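Local coordinates for ferric-siderophore receptor protein (Streptomyces coelicolor, PDB 2X4L), which probably captures ferric siderophores as the solute-binding receptor of an iron-uptake transport system, at residues A[48-51]-A[52-56]; A[99-103]-A[104-108]; A[270-274]-A[275-279]. One frame throughout, in Å; residues are numbered along the deposited sequence.

Overall arrangement
Interactions 1 and 2 lie in one lobe and interaction 3 in the other, consistent with the two-lobed architecture of solute-binding proteins of this family; a long helix, probably 173-195, links the lobes, as in relatives. The centres of interactions 1 and 2 are 14 Å apart, and they touch where Val49 CG2 packs on Tyr106 CE1 at 3.7 Å, linking the strand 48-51 to the helix 103-108. Interaction 3 stands apart, its centre 26 Å from interaction 1 and 31 Å from interaction 2, with about 10 Å between nearest atoms in each case. As in relatives, the siderophore probably binds in the cleft between lobes; Phe51 of interaction 1 touches Glu299, from the loop after strand 293-296.

Interaction 1 of 3, residues A[48-51]-A[52-56]; sequences IVAF and TGVAA
Phe51 closes strand 48-51 and, as the N-cap residue, opens helix 52-60, so it stands at the strand-to-helix turn of a beta-alpha-beta unit that is completed by strand 67-69. The short strand and helix segments meet at 116° between their chain directions. Packing is tightest around Phe51 itself. Its carbonyl oxygen takes a nearly straight bond from Ala55 N, 2.9 Å from Phe51 O with an N-H...O angle of 168°, the donor almost in line with the C=O bond. Val54 N also approaches this oxygen, but its bond is bent and weak. In the side chain of Phe51, CG is anti to the backbone N (chi1 175°) and beside the carbonyl carbon, which lays one face of the ring over Thr52 N, with CG 3.3 Å from that nitrogen. Farther along the ring, CD2 lies 3.4 Å from Gly53 N, and a beta carbon on Gly53 would sit only about 3.3 Å from CE2, a tight fit for any side chain at this position. With an alanine here, Thr52 N would probably lose the ring face that lies over it, and Trp126, which meets the ring edge-to-face, would be left without its mate.

The strand side is looser, though no part of it is open to solvent: all six touching residues are buried. Ala50 points its methyl at the first turn of the helix, where CB comes closest to Ala55 N, at 3.7 Å. Ile115 and Thr117 of strand 113-118 cover Val54, while Val68 of strand 67-69 packs on Ala55. Thr52 OG1 is hydrogen-bonded to Thr72 OG1. In the small apolar patch between the strand end and the first helical turn, Ala50 CB stands 4.0 Å from Val54 CG1 and 4.1 Å from Ala55 CB.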
loop_
_atom_site.group_PDB
_atom_site.type_symbol
_atom_site.label_atom_id
_atom_site.label_comp_id
_atom_site.label_asym_id
_atom_site.label_seq_id
_atom_site.Cartn_x
_atom_site.Cartn_y
_atom_site.Cartn_z
ATOM N N ILE A 48 5.188 16.142 -12.738
ATOM C CA ILE A 48 4.944 15.581 -11.457
ATOM C C ILE A 48 5.971 14.457 -11.231
ATOM O O ILE A 48 6.248 13.663 -12.161
ATOM C CB ILE A 48 3.500 14.954 -11.441
ATOM C CG1 ILE A 48 2.459 16.062 -11.656
ATOM C CG2 ILE A 48 3.275 14.200 -10.099
ATOM C CD1 ILE A 48 1.078 15.445 -11.892
ATOM N N VAL A 49 6.521 14.408 -10.038
ATOM C CA VAL A 49 7.311 13.246 -9.625
ATOM C C VAL A 49 6.663 12.617 -8.439
ATOM O O VAL A 49 6.212 13.332 -7.548
ATOM C CB VAL A 49 8.764 13.691 -9.330
ATOM C CG1 VAL A 49 9.596 12.595 -8.666
ATOM C CG2 VAL A 49 9.453 14.219 -10.627
ATOM N N ALA A 50 6.539 11.311 -8.443
ATOM C CA ALA A 50 5.830 10.664 -7.334
ATOM C C ALA A 50 6.466 9.349 -6.891
ATOM O O ALA A 50 7.070 8.633 -7.716
ATOM C CB ALA A 50 4.370 10.389 -7.787
ATOM N N PHE A 51 6.237 8.964 -5.653
ATOM C CA PHE A 51 6.549 7.631 -5.218
ATOM C C PHE A 51 5.812 6.686 -6.208
ATOM O O PHE A 51 4.681 6.963 -6.606
ATOM C CB PHE A 51 6.013 7.443 -3.793
ATOM C CG PHE A 51 6.190 6.028 -3.310
ATOM C CD1 PHE A 51 7.472 5.554 -3.071
ATOM C CD2 PHE A 51 5.090 5.229 -3.040
ATOM C CE1 PHE A 51 7.677 4.244 -2.669
ATOM C CE2 PHE A 51 5.296 3.906 -2.630
ATOM C CZ PHE A 51 6.603 3.403 -2.429
ATOM N N THR A 52 6.494 5.569 -6.545
ATOM C CA THR A 52 5.919 4.705 -7.570
ATOM C C THR A 52 4.438 4.386 -7.276
ATOM O O THR A 52 3.616 4.415 -8.179
ATOM C CB THR A 52 6.729 3.457 -7.669
ATOM O OG1 THR A 52 8.044 3.896 -8.048
ATOM C CG2 THR A 52 6.148 2.535 -8.785
ATOM N N GLY A 53 4.104 4.014 -6.020
ATOM C CA GLY A 53 2.707 3.603 -5.719
ATOM C C GLY A 53 1.733 4.752 -5.891
ATOM O O GLY A 53 0.537 4.487 -6.185
ATOM N N VAL A 54 2.170 5.970 -5.641
ATOM C CA VAL A 54 1.321 7.154 -5.862
ATOM C C VAL A 54 1.171 7.432 -7.358
ATOM O O VAL A 54 0.056 7.636 -7.901
ATOM C CB VAL A 54 1.898 8.385 -5.129
ATOM C CG1 VAL A 54 1.135 9.677 -5.546
ATOM C CG2 VAL A 54 1.769 8.138 -3.618
ATOM N N ALA A 55 2.281 7.300 -8.124
ATOM C CA ALA A 55 2.147 7.416 -9.622
ATOM C C ALA A 55 1.180 6.357 -10.143
ATOM O O ALA A 55 0.388 6.648 -11.069
ATOM C CB ALA A 55 3.522 7.197 -10.252
ATOM N N ALA A 56 1.205 5.138 -9.569
ATOM C CA ALA A 56 0.333 4.056 -10.054
ATOM C C ALA A 56 -1.129 4.485 -9.845
ATOM O O ALA A 56 -2.029 4.265 -10.730
ATOM C CB ALA A 56 0.675 2.758 -9.333
#

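Interaction 2 of 3, residues A[99-103]-A[104-108]; sequences GKLNV and EKYAS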
loop_
_atom_site.group_PDB
_atom_site.type_symbol
_atom_site.label_atom_id
_atom_site.label_comp_id
_atom_site.label_asym_id
_atom_site.label_seq_id
_atom_site.Cartn_x
_atom_site.Cartn_y
_atom_site.Cartn_z
ATOM N N GLY A 99 13.539 4.334 -0.622
ATOM C CA GLY A 99 14.594 5.171 -0.063
ATOM C C GLY A 99 15.709 5.552 -0.984
ATOM O O GLY A 99 16.849 5.793 -0.574
ATOM N N LYS A 100 15.420 5.584 -2.277
ATOM C CA LYS A 100 16.433 5.922 -3.286
ATOM C C LYS A 100 15.858 6.914 -4.304
ATOM O O LYS A 100 14.755 6.733 -4.818
ATOM C CB LYS A 100 16.758 4.630 -4.057
ATOM C CG LYS A 100 17.638 3.610 -3.241
ATOM C CD LYS A 100 19.159 3.889 -3.523
ATOM C CE LYS A 100 20.175 2.872 -2.896
ATOM N NZ LYS A 100 20.047 2.912 -1.400
ATOM N N LEU A 101 16.594 7.994 -4.519
ATOM C CA LEU A 101 16.069 9.071 -5.413
ATOM C C LEU A 101 17.242 9.905 -5.892
ATOM O O LEU A 101 17.887 10.606 -5.074
ATOM C CB LEU A 101 15.011 9.935 -4.686
ATOM C CG LEU A 101 14.117 10.862 -5.534
ATOM C CD1 LEU A 101 13.016 11.499 -4.669
ATOM C CD2 LEU A 101 14.968 11.987 -6.237
ATOM N N ASN A 102 17.684 9.750 -7.143
ATOM C CA ASN A 102 18.871 10.452 -7.573
ATOM C C ASN A 102 18.562 11.943 -7.789
ATOM O O ASN A 102 17.679 12.298 -8.567
ATOM C CB ASN A 102 19.361 9.842 -8.868
ATOM C CG ASN A 102 20.660 10.448 -9.321
ATOM O OD1 ASN A 102 20.668 11.563 -9.834
ATOM N ND2 ASN A 102 21.767 9.748 -9.148
ATOM N N VAL A 103 19.229 12.827 -7.026
ATOM C CA VAL A 103 18.804 14.266 -7.053
ATOM C C VAL A 103 19.147 14.941 -8.340
ATOM O O VAL A 103 18.333 15.779 -8.798
ATOM C CB VAL A 103 19.469 15.015 -5.859
ATOM C CG1 VAL A 103 19.128 16.498 -5.889
ATOM C CG2 VAL A 103 19.064 14.376 -4.522
ATOM N N GLU A 104 20.302 14.591 -8.939
ATOM C CA GLU A 104 20.669 15.230 -10.205
ATOM C C GLU A 104 19.662 14.855 -11.289
ATOM O O GLU A 104 19.261 15.719 -12.069
ATOM C CB GLU A 104 22.072 14.821 -10.652
ATOM C CG GLU A 104 23.209 15.325 -9.700
ATOM C CD GLU A 104 24.638 14.773 -10.094
ATOM O OE1 GLU A 104 24.873 14.271 -11.239
ATOM O OE2 GLU A 104 25.558 14.856 -9.237
ATOM N N LYS A 105 19.274 13.580 -11.352
ATOM C CA LYS A 105 18.333 13.177 -12.387
ATOM C C LYS A 105 16.966 13.750 -12.058
ATOM O O LYS A 105 16.173 14.093 -12.987
ATOM C CB LYS A 105 18.251 11.647 -12.408
ATOM C CG LYS A 105 17.476 11.144 -13.547
ATOM C CD LYS A 105 18.354 11.504 -14.842
ATOM C CE LYS A 105 18.031 10.555 -15.971
ATOM N NZ LYS A 105 17.568 9.325 -15.304
ATOM N N TYR A 106 16.592 13.907 -10.744
ATOM C CA TYR A 106 15.329 14.544 -10.413
ATOM C C TYR A 106 15.307 16.010 -10.968
ATOM O O TYR A 106 14.317 16.397 -11.529
ATOM C CB TYR A 106 15.239 14.527 -8.898
ATOM C CG TYR A 106 14.066 15.219 -8.273
ATOM C CD1 TYR A 106 12.772 15.008 -8.725
ATOM C CD2 TYR A 106 14.239 16.135 -7.215
ATOM C CE1 TYR A 106 11.680 15.649 -8.104
ATOM C CE2 TYR A 106 13.169 16.752 -6.609
ATOM C CZ TYR A 106 11.871 16.475 -7.038
ATOM O OH TYR A 106 10.741 17.078 -6.514
ATOM N N ALA A 107 16.405 16.754 -10.716
ATOM C CA ALA A 107 16.456 18.112 -11.237
ATOM C C ALA A 107 16.261 18.174 -12.743
ATOM O O ALA A 107 15.622 19.118 -13.244
ATOM C CB ALA A 107 17.791 18.719 -10.908
ATOM N N SER A 108 16.823 17.176 -13.451
ATOM C CA SER A 108 16.735 17.134 -14.912
ATOM C C SER A 108 15.283 17.037 -15.424
ATOM O O SER A 108 15.020 17.345 -16.611
ATOM C CB SER A 108 17.630 16.040 -15.481
ATOM O OG SER A 108 16.924 14.848 -15.444
#
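Asn102 and Tyr106 are joined through the backbone, Tyr106 N donating to Asn102 O at 2.9 Å, where the loop 99-103 runs into helix 103-108; Ala107 N to Val103 O, also 2.9 Å, carries the pattern one residue on. This helix start is a textbook N-terminal cap with a hydrophobic staple. Asn102 is the N-cap residue: its CG is anti to the backbone N (chi1 -175°), which swings the amide back across the opening turn. Asn102 OD1 accepts from Lys105 N at 2.9 Å, the donor lying in the carbonyl plane and the N-H...O angle 164°. A backbone N-H that has no helical carbonyl before it is thereby satisfied by a side chain, on the exposed side of the turn.

On the buried side, Leu101, just before the cap, reaches across to Tyr106, four residues past it. Leucine and tyrosine meet at a slant, and Leu114 of strand 113-118 touches both. Leu94 and Leu139 add to the packing round Tyr106, which fastens the helix to the sheet and to helix 133-139. The staple closes through one methyl, Leu101 CD2, 3.7 Å from Tyr106 CB.

Interaction 3 of 3, residues A[270-274]-A[275-279]; sequences STIQP and ADITE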
loop_
_atom_site.group_PDB
_atom_site.type_symbol
_atom_site.label_atom_id
_atom_site.label_comp_id
_atom_site.label_asym_id
_atom_site.label_seq_id
_atom_site.Cartn_x
_atom_site.Cartn_y
_atom_site.Cartn_z
ATOM N N SER A 270 10.715 -5.974 -1.241
ATOM C CA SER A 270 11.765 -6.260 -0.258
ATOM C C SER A 270 11.469 -7.542 0.577
ATOM O O SER A 270 12.233 -7.828 1.509
ATOM C CB SER A 270 11.810 -5.036 0.678
ATOM O OG SER A 270 10.440 -4.588 1.055
ATOM N N THR A 271 10.355 -8.188 0.318
ATOM C CA THR A 271 9.878 -9.239 1.200
ATOM C C THR A 271 9.796 -10.588 0.449
ATOM O O THR A 271 9.672 -10.631 -0.772
ATOM C CB THR A 271 8.456 -8.910 1.738
ATOM O OG1 THR A 271 7.477 -9.076 0.715
ATOM C CG2 THR A 271 8.399 -7.458 2.198
ATOM N N ILE A 272 9.964 -11.666 1.198
ATOM C CA ILE A 272 9.914 -12.994 0.593
ATOM C C ILE A 272 8.488 -13.479 0.423
ATOM O O ILE A 272 7.656 -13.440 1.341
ATOM C CB ILE A 272 10.647 -13.986 1.463
ATOM C CG1 ILE A 272 12.102 -13.537 1.821
ATOM C CG2 ILE A 272 10.654 -15.371 0.754
ATOM C CD1 ILE A 272 12.736 -14.464 2.937
ATOM N N GLN A 273 8.179 -13.770 -0.832
ATOM C CA GLN A 273 6.841 -14.172 -1.227
ATOM C C GLN A 273 6.575 -15.596 -0.806
ATOM O O GLN A 273 7.484 -16.425 -0.735
ATOM C CB GLN A 273 6.646 -13.953 -2.710
ATOM C CG GLN A 273 6.897 -12.453 -3.096
ATOM C CD GLN A 273 5.988 -11.591 -2.281
ATOM O OE1 GLN A 273 6.463 -10.844 -1.348
ATOM N NE2 GLN A 273 4.725 -11.726 -2.520
ATOM N N PRO A 274 5.290 -15.922 -0.552
ATOM C CA PRO A 274 4.971 -17.225 -0.016
ATOM C C PRO A 274 5.500 -18.377 -0.891
ATOM O O PRO A 274 5.935 -19.383 -0.364
ATOM C CB PRO A 274 3.444 -17.225 0.007
ATOM C CG PRO A 274 3.041 -15.908 -0.019
ATOM C CD PRO A 274 4.162 -14.973 -0.405
ATOM N N ALA A 275 5.475 -18.284 -2.210
ATOM C CA ALA A 275 5.964 -19.403 -3.022
ATOM C C ALA A 275 7.441 -19.756 -2.767
ATOM O O ALA A 275 7.918 -20.870 -3.057
ATOM C CB ALA A 275 5.759 -19.106 -4.476
ATOM N N ASP A 276 8.178 -18.789 -2.210
ATOM C CA ASP A 276 9.614 -18.860 -2.083
ATOM C C ASP A 276 10.062 -19.140 -0.670
ATOM O O ASP A 276 11.241 -19.177 -0.348
ATOM C CB ASP A 276 10.252 -17.519 -2.545
ATOM C CG ASP A 276 10.048 -17.222 -3.986
ATOM O OD1 ASP A 276 10.286 -18.177 -4.764
ATOM O OD2 ASP A 276 9.695 -16.083 -4.325
ATOM N N ILE A 277 9.116 -19.198 0.279
ATOM C CA ILE A 277 9.449 -19.461 1.643
ATOM C C ILE A 277 9.727 -20.950 1.805
ATOM O O ILE A 277 8.914 -21.782 1.447
ATOM C CB ILE A 277 8.290 -19.000 2.594
ATOM C CG1 ILE A 277 8.140 -17.530 2.520
ATOM C CG2 ILE A 277 8.583 -19.474 4.019
ATOM C CD1 ILE A 277 6.810 -17.062 3.290
ATOM N N THR A 278 10.900 -21.273 2.293
ATOM C CA THR A 278 11.335 -22.700 2.265
ATOM C C THR A 278 11.349 -23.230 3.697
ATOM O O THR A 278 11.583 -24.437 3.948
ATOM C CB THR A 278 12.767 -22.908 1.577
ATOM O OG1 THR A 278 13.680 -22.115 2.332
ATOM C CG2 THR A 278 12.735 -22.297 0.176
ATOM N N GLU A 279 11.114 -22.328 4.656
ATOM C CA GLU A 279 11.266 -22.695 6.066
ATOM C C GLU A 279 10.206 -23.728 6.454
ATOM O O GLU A 279 8.983 -23.608 6.135
ATOM C CB GLU A 279 11.191 -21.400 6.972
ATOM C CG GLU A 279 10.729 -21.748 8.440
ATOM C CD GLU A 279 11.822 -22.384 9.283
ATOM O OE1 GLU A 279 13.015 -22.195 8.961
ATOM O OE2 GLU A 279 11.495 -23.161 10.215
HETATM O O HOH W 1 10.196 -13.958 -2.832
HETATM O O HOH W 2 6.814 -21.997 -0.155
#
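Ile272 and Ile277 meet through their branches: in Ile272 the methyl CG2 is anti to the backbone N, while in Ile277 CG1 lies anti to the carbonyl carbon, beside the backbone N (chi1 -65°), and so rests against Gln273 O and Ile272 CG2. Ile272 CG2 thus comes to 3.8 Å from Ile277 CG1, and its other neighbour is Asp276 CB. Between the two isoleucines the chain folds through a short 3-10 turn. Asp276 N donates to Gln273 O at 2.9 Å, and Ile277 N to Pro274 O at 3.3 Å; both donors stand above their carbonyl planes, the first 41° out and the second 67°.

Two waters tie the turn at its edges. One donates to Asp276 OD2 at 2.6 Å and accepts from Gln273 N at 2.8 Å; the other donates to both Pro274 O and Ile277 O. Inward, Met265 and Trp282 receive Pro274 and Ile277, and Trp252 also touches Ile277. The chemistry is therefore divided: an apolar underside seats the loop on its sheet, whereas waters serve Gln273 N, Asp276 OD2, Pro274 O and Ile277 O, the first of them tying the exposed carboxylate to the backbone of the turn.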